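Local coordinates for thymidylate synthase A (Bacillus subtilis, PDB 1BKP) that catalyses the reductive methylation of dUMP to dTMP, with 5,10-methylenetetrahydrofolate as methyl donor and reductant, and works as a homodimer, at the interface of chains A and B. Coordinates in Å, arbitrary orientation; residue numbers count along the deposited sequence, not the author numbering. Chains: chain A/B, Thymidylate synthase A.

The interface of chains A and B. Residues chain A 46, 48, 167, 169, 174, 176, 214; chain B 43-44, 178, 218-219.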
loop_
_atom_site.group_PDB
_atom_site.type_symbol
_atom_site.label_atom_id
_atom_site.label_comp_id
_atom_site.label_asym_id
_atom_site.label_seq_id
_atom_site.Cartn_x
_atom_site.Cartn_y
_atom_site.Cartn_z
ATOM N N GLN A 46 -6.067 8.337 -5.429
ATOM C CA GLN A 46 -6.705 7.045 -5.643
ATOM C C GLN A 46 -7.711 7.106 -6.799
ATOM O O GLN A 46 -8.455 8.074 -6.897
ATOM C CB GLN A 46 -7.494 6.634 -4.363
ATOM C CG GLN A 46 -8.175 5.307 -4.568
ATOM C CD GLN A 46 -8.883 4.786 -3.356
ATOM O OE1 GLN A 46 -10.087 4.931 -3.276
ATOM N NE2 GLN A 46 -8.165 4.122 -2.447
ATOM N N ARG A 48 -10.784 4.653 -8.612
ATOM C CA ARG A 48 -11.560 3.405 -8.383
ATOM C C ARG A 48 -12.499 3.255 -9.565
ATOM O O ARG A 48 -13.114 4.250 -9.978
ATOM C CB ARG A 48 -12.460 3.515 -7.155
ATOM C CG ARG A 48 -11.779 3.913 -5.909
ATOM C CD ARG A 48 -12.796 3.932 -4.764
ATOM N NE ARG A 48 -13.321 2.664 -4.223
ATOM C CZ ARG A 48 -13.027 2.231 -2.975
ATOM N NH1 ARG A 48 -12.081 2.828 -2.245
ATOM N NH2 ARG A 48 -13.593 1.154 -2.488
ATOM N N TYR A 167 -9.503 -9.324 -3.110
ATOM C CA TYR A 167 -10.524 -9.625 -2.105
ATOM C C TYR A 167 -11.603 -10.420 -2.873
ATOM O O TYR A 167 -11.976 -10.041 -4.014
ATOM C CB TYR A 167 -11.173 -8.327 -1.639
ATOM C CG TYR A 167 -10.163 -7.277 -1.209
ATOM C CD1 TYR A 167 -9.576 -6.410 -2.139
ATOM C CD2 TYR A 167 -9.832 -7.101 0.126
ATOM C CE1 TYR A 167 -8.707 -5.419 -1.741
ATOM C CE2 TYR A 167 -8.974 -6.081 0.527
ATOM C CZ TYR A 167 -8.432 -5.258 -0.420
ATOM O OH TYR A 167 -7.629 -4.224 -0.016
ATOM N N LYS A 169 -15.549 -11.286 -2.487
ATOM C CA LYS A 169 -16.764 -11.074 -1.727
ATOM C C LYS A 169 -17.967 -11.232 -2.696
ATOM O O LYS A 169 -17.958 -10.606 -3.780
ATOM C CB LYS A 169 -16.796 -9.694 -1.060
ATOM C CG LYS A 169 -15.608 -9.403 -0.132
ATOM C CD LYS A 169 -15.816 -8.072 0.656
ATOM C CE LYS A 169 -14.649 -7.635 1.527
ATOM N NZ LYS A 169 -14.205 -8.630 2.569
ATOM N N HIS A 174 -12.204 -8.408 -6.338
ATOM C CA HIS A 174 -11.794 -6.982 -6.309
ATOM C C HIS A 174 -10.263 -6.957 -6.280
ATOM O O HIS A 174 -9.620 -7.851 -5.645
ATOM C CB HIS A 174 -12.379 -6.321 -5.044
ATOM C CG HIS A 174 -13.851 -6.525 -4.892
ATOM N ND1 HIS A 174 -14.805 -5.541 -5.151
ATOM C CD2 HIS A 174 -14.550 -7.603 -4.412
ATOM C CE1 HIS A 174 -16.013 -6.007 -4.843
ATOM N NE2 HIS A 174 -15.894 -7.245 -4.392
ATOM N N GLU A 176 -6.856 -4.374 -5.597
ATOM C CA GLU A 176 -6.355 -3.064 -5.168
ATOM C C GLU A 176 -4.846 -3.078 -5.467
ATOM O O GLU A 176 -4.127 -3.970 -5.039
ATOM C CB GLU A 176 -6.617 -2.847 -3.658
ATOM C CG GLU A 176 -6.167 -1.484 -3.211
ATOM C CD GLU A 176 -6.801 -0.989 -1.909
ATOM O OE1 GLU A 176 -7.266 -1.831 -1.121
ATOM O OE2 GLU A 176 -6.815 0.232 -1.684
ATOM N N ILE A 214 -9.122 -0.727 -7.886
ATOM C CA ILE A 214 -8.637 0.456 -7.187
ATOM C C ILE A 214 -7.126 0.590 -7.469
ATOM O O ILE A 214 -6.377 -0.337 -7.239
ATOM C CB ILE A 214 -8.905 0.227 -5.699
ATOM C CG1 ILE A 214 -10.405 0.004 -5.504
ATOM C CG2 ILE A 214 -8.436 1.395 -4.904
ATOM C CD1 ILE A 214 -10.714 -1.099 -4.552
ATOM N N ILE B 43 -14.192 -2.307 1.463
ATOM C CA ILE B 43 -12.813 -2.424 0.949
ATOM C C ILE B 43 -12.237 -1.040 0.676
ATOM O O ILE B 43 -12.937 -0.210 0.101
ATOM C CB ILE B 43 -12.890 -3.241 -0.484
ATOM C CG1 ILE B 43 -13.234 -4.709 -0.247
ATOM C CG2 ILE B 43 -11.625 -3.117 -1.276
ATOM C CD1 ILE B 43 -13.733 -5.342 -1.564
ATOM N N SER B 44 -10.991 -0.817 1.078
ATOM C CA SER B 44 -10.245 0.386 0.755
ATOM C C SER B 44 -10.758 1.730 1.288
ATOM O O SER B 44 -11.526 2.427 0.615
ATOM C CB SER B 44 -10.077 0.440 -0.742
ATOM O OG SER B 44 -9.093 1.409 -1.040
ATOM N N ARG B 178 -0.171 1.691 5.650
ATOM C CA ARG B 178 -1.231 0.804 5.174
ATOM C C ARG B 178 -1.337 -0.393 6.022
ATOM O O ARG B 178 -0.329 -1.078 6.288
ATOM C CB ARG B 178 -1.038 0.359 3.723
ATOM C CG ARG B 178 -2.288 -0.450 3.151
ATOM C CD ARG B 178 -2.226 -0.453 1.636
ATOM N NE ARG B 178 -3.474 -1.073 1.166
ATOM C CZ ARG B 178 -3.731 -2.384 1.045
ATOM N NH1 ARG B 178 -2.820 -3.359 1.311
ATOM N NH2 ARG B 178 -4.977 -2.742 0.664
ATOM N N GLY B 218 -7.112 -1.851 3.814
ATOM C CA GLY B 218 -7.659 -2.682 2.737
ATOM C C GLY B 218 -8.973 -3.335 3.175
ATOM O O GLY B 218 -10.024 -2.868 2.847
ATOM N N ASP B 219 -8.926 -4.377 3.994
ATOM C CA ASP B 219 -10.201 -4.968 4.430
ATOM C C ASP B 219 -10.652 -4.337 5.792
ATOM O O ASP B 219 -9.966 -4.545 6.793
ATOM C CB ASP B 219 -9.989 -6.442 4.644
ATOM C CG ASP B 219 -11.317 -7.166 4.911
ATOM O OD1 ASP B 219 -11.728 -7.069 6.044
ATOM O OD2 ASP B 219 -11.989 -7.688 3.985
HETATM O O HOH W 1 -5.926 0.736 1.002
#
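A:Arg48 sets CG anti to its carbonyl carbon (chi1 -54°) and bends at chi3 (72°), which turns its guanidinium toward chain B. A:Glu176 has CG anti to the backbone N and an extended chain, so its carboxylate reaches the partner tip first. Both belong to the beta-sheet face through which the thymidylate synthase homodimer packs; the centre of this patch lies about 16 Å from the nucleophile A:Cys160. The guanidinium of A:Arg48 grips the backbone of B:Ile43 and B:Ser44 edge-on. A:Arg48 NH1 gives a straight bond to B:Ser44 O (2.9 Å), on a lone pair of that carbonyl. A:Arg48 NH2 bonds B:Ile43 O (3.0 Å) from above the carbonyl plane. A:Gln46 OE1 accepts a second bond from NH1 and so helps fix the rotation of the group, while A:Ile214 CG1 lies over one face. A leucine in place of A:Arg48 would remove the donors to both carbonyls, and this would probably loosen the hold on the chain B segment. B:Ile43 covers two rings with separate branches. B:Ile43 CG2 sits over the face of A:Tyr167, 3.9 Å from the ring centroid, and B:Ile43 CD1 over the face of A:His174, 3.6 Å from the centroid. B:Ser44 OG donates to A:Glu176 OE2 (2.6 Å) from above the carboxylate plane. The other oxygen, A:Glu176 OE1, takes the hydroxyl A:Tyr167 OH nearly along its C-O axis (2.7 Å). B:Arg178 NH2 makes a salt bridge to the same OE1, with poor hydrogen-bond geometry and the carboxylate and guanidinium planes 80° apart. A water links B:Arg178 NE to OE2. These contacts would probably favour a charged carboxylate. A:Lys169 bends at chi4, and A:Lys169 NZ forms a salt bridge with B:Asp219 OD2 (2.8 Å).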